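Local coordinates for protein superoxide dismutase [Mn/Fe] (Aeropyrum pernix, PDB 3AK2) that catalyses the dismutation of superoxide to molecular oxygen and hydrogen peroxide at a metal centre that holds manganese here and works with manganese or iron, at residues 12-16 with 17-21; 61-64 with 65-69; 101-104 with 105-109. All coordinates share one frame; numbering follows the deposited sequence.

Overall arrangement
Along the chain the three contacts follow in series, each a short-range meeting of neighbours in sequence. Contact 1 (12-16 with 17-21) is a pair of turns ahead of helix 25-54, and contact 2 (61-64 with 65-69) is the first turns of helix 62-82; both belong to the alpha-hairpin region, yet their centres lie about 35 Å apart, on opposite sides of the chain's centre. Contact 3 (101-104 with 105-109) lies on helix 98-108 in the C-terminal region, about 30 Å from contact 1 and about 40 Å from contact 2, centre to centre. Contacts 2 and 3 both touch the second subunit and contact 2 also the third, so both take part in tetramer assembly, whereas no other chain touches contact 1.

Contact 1: residues 12-16 with 17-21; sequences LPYNY and NALEP. With EDO (1,2-ethanediol), chain G.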
loop_
_atom_site.group_PDB
_atom_site.type_symbol
_atom_site.label_atom_id
_atom_site.label_comp_id
_atom_site.label_asym_id
_atom_site.label_seq_id
_atom_site.Cartn_x
_atom_site.Cartn_y
_atom_site.Cartn_z
ATOM N N LEU A 12 19.287 14.231 19.533
ATOM C CA LEU A 12 18.630 15.429 19.019
ATOM C C LEU A 12 19.630 16.588 18.989
ATOM O O LEU A 12 20.617 16.571 19.727
ATOM C CB LEU A 12 17.414 15.801 19.872
ATOM C CG LEU A 12 16.262 14.802 19.954
ATOM C CD1 LEU A 12 15.124 15.404 20.742
ATOM C CD2 LEU A 12 15.789 14.387 18.573
ATOM N N PRO A 13 19.391 17.588 18.121
ATOM C CA PRO A 13 20.238 18.787 18.095
ATOM C C PRO A 13 19.949 19.776 19.232
ATOM O O PRO A 13 20.581 20.829 19.305
ATOM C CB PRO A 13 19.893 19.435 16.743
ATOM C CG PRO A 13 18.999 18.451 16.019
ATOM C CD PRO A 13 18.347 17.646 17.084
ATOM N N TYR A 14 19.003 19.429 20.100
ATOM C CA TYR A 14 18.507 20.310 21.164
ATOM C C TYR A 14 17.897 19.416 22.234
ATOM O O TYR A 14 17.698 18.217 22.005
ATOM C CB TYR A 14 17.449 21.281 20.610
ATOM C CG TYR A 14 16.590 20.639 19.541
ATOM C CD1 TYR A 14 15.619 19.693 19.877
ATOM C CD2 TYR A 14 16.777 20.942 18.196
ATOM C CE1 TYR A 14 14.849 19.073 18.899
ATOM C CE2 TYR A 14 16.007 20.330 17.209
ATOM C CZ TYR A 14 15.050 19.397 17.571
ATOM O OH TYR A 14 14.290 18.777 16.604
ATOM N N ASN A 15 17.604 19.985 23.400
ATOM C CA ASN A 15 16.969 19.238 24.482
ATOM C C ASN A 15 15.505 18.912 24.176
ATOM O O ASN A 15 14.897 19.526 23.296
ATOM C CB ASN A 15 17.091 20.002 25.807
ATOM C CG ASN A 15 18.485 19.902 26.429
ATOM O OD1 ASN A 15 18.795 20.624 27.384
ATOM N ND2 ASN A 15 19.318 19.013 25.908
ATOM N N TYR A 16 14.943 17.951 24.908
ATOM C CA TYR A 16 13.571 17.500 24.662
ATOM C C TYR A 16 12.513 18.599 24.805
ATOM O O TYR A 16 11.489 18.563 24.123
ATOM C CB TYR A 16 13.215 16.295 25.539
ATOM C CG TYR A 16 13.955 15.020 25.179
ATOM C CD1 TYR A 16 13.908 14.503 23.882
ATOM C CD2 TYR A 16 14.688 14.322 26.136
ATOM C CE1 TYR A 16 14.584 13.329 23.549
ATOM C CE2 TYR A 16 15.365 13.144 25.811
ATOM C CZ TYR A 16 15.305 12.655 24.517
ATOM O OH TYR A 16 15.974 11.499 24.188
ATOM N N ASN A 17 12.751 19.569 25.689
ATOM C CA ASN A 17 11.793 20.662 25.892
ATOM C C ASN A 17 12.067 21.905 25.038
ATOM O O ASN A 17 11.400 22.930 25.191
ATOM C CB ASN A 17 11.691 21.033 27.382
ATOM C CG ASN A 17 12.939 21.723 27.913
ATOM O OD1 ASN A 17 13.946 21.866 27.217
ATOM N ND2 ASN A 17 12.871 22.160 29.166
ATOM N N ALA A 18 13.032 21.804 24.129
ATOM C CA ALA A 18 13.510 22.977 23.394
ATOM C C ALA A 18 12.560 23.493 22.314
ATOM O O ALA A 18 12.735 24.609 21.826
ATOM C CB ALA A 18 14.882 22.710 22.805
ATOM N N LEU A 19 11.563 22.691 21.944
ATOM C CA LEU A 19 10.611 23.099 20.906
ATOM C C LEU A 19 9.278 23.589 21.464
ATOM O O LEU A 19 8.332 23.853 20.715
ATOM C CB LEU A 19 10.400 21.977 19.882
ATOM C CG LEU A 19 11.646 21.472 19.145
ATOM C CD1 LEU A 19 11.235 20.542 18.015
ATOM C CD2 LEU A 19 12.526 22.599 18.605
ATOM N N GLU A 20 9.215 23.716 22.787
ATOM C CA GLU A 20 8.044 24.280 23.447
ATOM C C GLU A 20 7.908 25.761 23.096
ATOM O O GLU A 20 8.913 26.437 22.874
ATOM C CB GLU A 20 8.122 24.060 24.959
ATOM C CG GLU A 20 8.123 22.579 25.320
ATOM C CD GLU A 20 7.797 22.292 26.767
ATOM O OE1 GLU A 20 8.007 23.178 27.628
ATOM O OE2 GLU A 20 7.332 21.162 27.042
ATOM N N PRO A 21 6.665 26.269 23.032
ATOM C CA PRO A 21 5.406 25.583 23.335
ATOM C C PRO A 21 4.813 24.775 22.174
ATOM O O PRO A 21 3.764 24.160 22.337
ATOM C CB PRO A 21 4.475 26.745 23.679
ATOM C CG PRO A 21 4.942 27.845 22.801
ATOM C CD PRO A 21 6.437 27.677 22.655
HETATM C C1 EDO G . 18.154 13.827 23.194
HETATM O O1 EDO G . 19.312 13.863 22.362
HETATM C C2 EDO G . 17.910 15.200 23.803
HETATM O O2 EDO G . 18.806 15.379 24.904
HETATM O O HOH W 1 10.078 20.552 23.073
#
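Asn15 and Ala18 close a type I beta turn, Ala18 N giving its hydrogen to Asn15 O at 3.1 Å, and a second type I turn from Asn17 to Glu20 follows with only a weak closing bond. The overlap of the two turns bends the chain sharply and brings the side chains of Ala18 and Leu19 back onto Tyr14. Ala18 CB rests against Tyr14 CB at 3.7 Å. Leu19 crosses the tyrosine at about a right angle: its CD2 sits over one ring face, 4.2 Å from the centroid of the Tyr14 ring and 9° off the ring normal, a CH-pi contact, while its CD1 reaches toward the phenol end, against Tyr14 OH. Pro13 CD covers the opposite face, offset toward the rim, leaving the ring sandwiched between proline and leucine. The Tyr14 side chain takes the first torsion that sets CG between the backbone N and the carbonyl carbon (chi1 35°), and its hydroxyl is hydrogen-bonded to Trp83 O. Water 1 bridges the bend, donating to Tyr16 O at 2.7 Å and accepting from Leu19 N at 2.8 Å. Tyr16 turns its ring the other way, toward helix 25-54, where its OH bonds to His32 ND1. A molecule of 1,2-ethanediol, probably from the crystallisation liquor, lies over one face of this ring, its C2 3.6 Å above the plane, and takes a hydrogen bond at O1 from Leu12 N, 2.9 Å away. The arrangement is that of consecutive type I turns, here in the N-terminal loop that precedes the first long helix of the iron/manganese superoxide dismutase alpha-hairpin region, with the side chain of Tyr14 about 12 Å from the manganese.

Contact 2: residues 61-64 with 65-69; sequences DVRA and VMRDF
Arg67 lies alongside Arg63, one helical turn on, the two side chains pointing the same way. Its CB is 3.5 Å from Arg63 O, and CG comes still nearer that oxygen, which already accepts from Arg67 N at 2.9 Å. CG is set anti to the carbonyl carbon (chi1 -81°), and from there the chain runs extended to NE, bringing CD and NE beside Arg63 CG. At the tip the guanidinium lies flat against its neighbour: Arg63 CD sits over the centre of one face, 3.7 Å above the plane. Arg63 bends at chi3 (68°), which carries its own guanidinium onward, the two planes 27° apart, to bond through NH2 to Thr124 O of the second subunit. Arg63 NE and Arg67 NH1 are 3.9 Å apart, and carboxylates of the second subunit probably offset the like charges: Arg67 NH2 forms salt bridges with Glu148 and Glu126 of that chain. With an alanine here in place of Arg67, those two glutamates would probably lose this partner and the CG-CD stretch of Arg63 its cover. At the helix start Asp61 is the N-cap, its OD2 accepting from Ala64 N at 3.0 Å, from above the carboxylate plane. Val65 N donates to Asp61 O, the first of the i to i+4 bonds here. On another side of the helix Val62 CG1 touches Met66 CE at 3.6 Å. These first turns of helix 62-82 sit between three neighbours: Val65 and Phe69 pack on helix 25-54 of their own chain, Val62 and Met66 meet Leu117 on helix 111-123 and Ile144 on strand 141-148 of the second subunit, and Asp68 forms a salt bridge with Arg63 of the third, making this helix start part of the tetramer interface.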
loop_
_atom_site.group_PDB
_atom_site.type_symbol
_atom_site.label_atom_id
_atom_site.label_comp_id
_atom_site.label_asym_id
_atom_site.label_seq_id
_atom_site.Cartn_x
_atom_site.Cartn_y
_atom_site.Cartn_z
ATOM N N ASP A 61 12.322 -15.464 4.623
ATOM C CA ASP A 61 11.388 -15.041 3.599
ATOM C C ASP A 61 11.952 -13.713 3.108
ATOM O O ASP A 61 11.880 -12.702 3.810
ATOM C CB ASP A 61 9.993 -14.872 4.218
ATOM C CG ASP A 61 8.942 -14.368 3.230
ATOM O OD1 ASP A 61 7.757 -14.715 3.421
ATOM O OD2 ASP A 61 9.266 -13.614 2.291
ATOM N N VAL A 62 12.544 -13.730 1.919
ATOM C CA VAL A 62 13.240 -12.567 1.368
ATOM C C VAL A 62 12.308 -11.353 1.262
ATOM O O VAL A 62 12.664 -10.249 1.675
ATOM C CB VAL A 62 13.916 -12.923 0.015
ATOM C CG1 VAL A 62 14.431 -11.685 -0.698
ATOM C CG2 VAL A 62 15.058 -13.914 0.241
ATOM N N ARG A 63 11.107 -11.567 0.741
ATOM C CA ARG A 63 10.131 -10.488 0.614
ATOM C C ARG A 63 9.804 -9.862 1.971
ATOM O O ARG A 63 9.782 -8.637 2.118
ATOM C CB ARG A 63 8.859 -11.007 -0.051
ATOM C CG ARG A 63 7.709 -10.010 -0.048
ATOM C CD ARG A 63 6.633 -10.459 -0.999
ATOM N NE ARG A 63 5.974 -11.674 -0.526
ATOM C CZ ARG A 63 5.386 -12.566 -1.316
ATOM N NH1 ARG A 63 4.799 -13.629 -0.786
ATOM N NH2 ARG A 63 5.393 -12.408 -2.636
ATOM N N ALA A 64 9.559 -10.709 2.964
ATOM C CA ALA A 64 9.198 -10.244 4.296
ATOM C C ALA A 64 10.324 -9.447 4.946
ATOM O O ALA A 64 10.096 -8.364 5.492
ATOM C CB ALA A 64 8.806 -11.420 5.172
ATOM N N VAL A 65 11.546 -9.968 4.879
ATOM C CA VAL A 65 12.672 -9.293 5.516
ATOM C C VAL A 65 12.932 -7.950 4.832
ATOM O O VAL A 65 13.238 -6.956 5.495
ATOM C CB VAL A 65 13.946 -10.170 5.547
ATOM C CG1 VAL A 65 15.127 -9.390 6.108
ATOM C CG2 VAL A 65 13.708 -11.410 6.403
ATOM N N MET A 66 12.778 -7.907 3.514
ATOM C CA MET A 66 12.975 -6.645 2.810
ATOM C C MET A 66 11.871 -5.627 3.084
ATOM O O MET A 66 12.146 -4.430 3.156
ATOM C CB MET A 66 13.204 -6.873 1.321
ATOM C CG MET A 66 14.533 -7.545 1.070
ATOM S SD MET A 66 14.811 -8.000 -0.636
ATOM C CE MET A 66 16.448 -8.725 -0.491
ATOM N N ARG A 67 10.637 -6.096 3.275
ATOM C CA ARG A 67 9.565 -5.212 3.728
ATOM C C ARG A 67 9.880 -4.620 5.104
ATOM O O ARG A 67 9.639 -3.432 5.338
ATOM C CB ARG A 67 8.226 -5.946 3.752
ATOM C CG ARG A 67 7.538 -6.049 2.401
ATOM C CD ARG A 67 6.390 -7.039 2.458
ATOM N NE ARG A 67 5.584 -7.015 1.240
ATOM C CZ ARG A 67 4.647 -7.910 0.945
ATOM N NH1 ARG A 67 4.418 -8.934 1.763
ATOM N NH2 ARG A 67 3.949 -7.789 -0.179
ATOM N N ASP A 68 10.438 -5.440 5.995
ATOM C CA ASP A 68 10.846 -4.985 7.325
ATOM C C ASP A 68 11.972 -3.962 7.212
ATOM O O ASP A 68 11.953 -2.919 7.880
ATOM C CB ASP A 68 11.340 -6.147 8.189
ATOM C CG ASP A 68 10.249 -7.132 8.565
ATOM O OD1 ASP A 68 9.044 -6.848 8.395
ATOM O OD2 ASP A 68 10.633 -8.213 9.060
ATOM N N PHE A 69 12.968 -4.270 6.382
ATOM C CA PHE A 69 14.060 -3.335 6.152
ATOM C C PHE A 69 13.542 -2.017 5.581
ATOM O O PHE A 69 13.900 -0.950 6.068
ATOM C CB PHE A 69 15.139 -3.916 5.231
ATOM C CG PHE A 69 16.182 -2.907 4.846
ATOM C CD1 PHE A 69 16.150 -2.296 3.595
ATOM C CD2 PHE A 69 17.166 -2.525 5.756
ATOM C CE1 PHE A 69 17.102 -1.336 3.254
ATOM C CE2 PHE A 69 18.113 -1.562 5.414
ATOM C CZ PHE A 69 18.074 -0.978 4.161
HETATM O O HOH W 2 7.933 -7.620 6.311
#

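Contact 3: residues 101-104 with 105-109; sequences ADLI and EKQFG
Glu105 opens the second half of the contact by donating from its backbone N to Ala101 O at 2.9 Å, while its CB leans on that same carbonyl oxygen. Lys106 repeats the helical bond to Asp102 O and adds a salt bridge: its extended chain crosses the aspartate obliquely, and NZ reaches Asp102 OD2 at 2.8 Å on the syn lone pair. Asp102 presents the carboxylate by placing CG anti to the backbone N (chi1 -177°); Lys106 CE also brushes OD1 at 3.3 Å. The spacing is the i to i+4 acid-to-base pair of an alpha helix, here on the exposed side of helix 98-108, in the C-terminal region of the iron/manganese superoxide dismutase fold. Gln107 N bonds to Leu103 O, and the two side chains run side by side, Gln107 OE1 coming within 3.7 Å of Leu103 CB. The amide reaches the neighbouring sheet, where NE2 bonds to Leu142 O of strand 141-148. Phe108 N donates to Ile104 O at 3.0 Å; its ring offers an edge to Ile104 CA, 3.9 Å from CD2, and packs on Ile144 of strand 141-148 in its own chain and on Leu54 of the second subunit. Gly109, with positive phi (77°), turns the chain out of the helix, and its N makes a weak bond to Glu105 O at 3.3 Å.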
loop_
_atom_site.group_PDB
_atom_site.type_symbol
_atom_site.label_atom_id
_atom_site.label_comp_id
_atom_site.label_asym_id
_atom_site.label_seq_id
_atom_site.Cartn_x
_atom_site.Cartn_y
_atom_site.Cartn_z
ATOM N N ALA A 101 14.398 30.187 -0.701
ATOM C CA ALA A 101 13.436 31.234 -1.037
ATOM C C ALA A 101 13.356 31.466 -2.542
ATOM O O ALA A 101 12.274 31.683 -3.080
ATOM C CB ALA A 101 13.773 32.528 -0.323
ATOM N N ASP A 102 14.502 31.409 -3.216
ATOM C CA ASP A 102 14.543 31.622 -4.661
ATOM C C ASP A 102 13.729 30.572 -5.414
ATOM O O ASP A 102 12.911 30.909 -6.268
ATOM C CB ASP A 102 15.981 31.652 -5.179
ATOM C CG ASP A 102 16.049 31.954 -6.662
ATOM O OD1 ASP A 102 15.549 33.025 -7.069
ATOM O OD2 ASP A 102 16.586 31.118 -7.416
ATOM N N LEU A 103 13.954 29.300 -5.095
ATOM C CA LEU A 103 13.198 28.229 -5.739
ATOM C C LEU A 103 11.722 28.254 -5.351
ATOM O O LEU A 103 10.855 27.985 -6.180
ATOM C CB LEU A 103 13.825 26.859 -5.459
ATOM C CG LEU A 103 15.161 26.552 -6.141
ATOM C CD1 LEU A 103 15.575 25.114 -5.873
ATOM C CD2 LEU A 103 15.104 26.811 -7.644
ATOM N N ILE A 104 11.433 28.600 -4.101
ATOM C CA ILE A 104 10.048 28.732 -3.659
ATOM C C ILE A 104 9.314 29.820 -4.456
ATOM O O ILE A 104 8.155 29.644 -4.840
ATOM C CB ILE A 104 9.954 28.963 -2.135
ATOM C CG1 ILE A 104 10.176 27.643 -1.391
ATOM C CG2 ILE A 104 8.603 29.541 -1.746
ATOM C CD1 ILE A 104 10.305 27.794 0.115
ATOM N N GLU A 105 10.007 30.927 -4.722
ATOM C CA GLU A 105 9.459 32.018 -5.526
ATOM C C GLU A 105 9.194 31.584 -6.970
ATOM O O GLU A 105 8.117 31.838 -7.512
ATOM C CB GLU A 105 10.403 33.231 -5.497
ATOM C CG GLU A 105 9.911 34.460 -6.274
ATOM C CD GLU A 105 8.603 35.036 -5.741
ATOM O OE1 GLU A 105 7.795 35.526 -6.561
ATOM O OE2 GLU A 105 8.380 35.008 -4.511
ATOM N N LYS A 106 10.172 30.912 -7.571
ATOM C CA LYS A 106 10.108 30.533 -8.983
ATOM C C LYS A 106 9.113 29.416 -9.275
ATOM O O LYS A 106 8.513 29.372 -10.352
ATOM C CB LYS A 106 11.492 30.126 -9.479
ATOM C CG LYS A 106 12.459 31.282 -9.597
ATOM C CD LYS A 106 13.859 30.783 -9.856
ATOM C CE LYS A 106 14.789 31.942 -10.145
ATOM N NZ LYS A 106 16.203 31.488 -10.172
ATOM N N GLN A 107 8.934 28.519 -8.314
ATOM C CA GLN A 107 8.131 27.323 -8.545
ATOM C C GLN A 107 6.740 27.379 -7.950
ATOM O O GLN A 107 5.778 26.931 -8.581
ATOM C CB GLN A 107 8.853 26.104 -8.005
ATOM C CG GLN A 107 10.197 25.884 -8.637
ATOM C CD GLN A 107 10.812 24.610 -8.160
ATOM O OE1 GLN A 107 11.906 24.608 -7.600
ATOM N NE2 GLN A 107 10.096 23.504 -8.351
ATOM N N PHE A 108 6.636 27.905 -6.735
ATOM C CA PHE A 108 5.363 27.903 -6.021
ATOM C C PHE A 108 4.691 29.270 -6.016
ATOM O O PHE A 108 3.568 29.406 -5.541
ATOM C CB PHE A 108 5.537 27.362 -4.596
ATOM C CG PHE A 108 6.155 25.991 -4.544
ATOM C CD1 PHE A 108 5.428 24.867 -4.926
ATOM C CD2 PHE A 108 7.468 25.824 -4.122
ATOM C CE1 PHE A 108 5.999 23.598 -4.887
ATOM C CE2 PHE A 108 8.049 24.556 -4.078
ATOM C CZ PHE A 108 7.312 23.442 -4.463
ATOM N N GLY A 109 5.378 30.272 -6.561
ATOM C CA GLY A 109 4.854 31.634 -6.601
ATOM C C GLY A 109 4.968 32.347 -5.264
ATOM O O GLY A 109 4.151 33.209 -4.940
#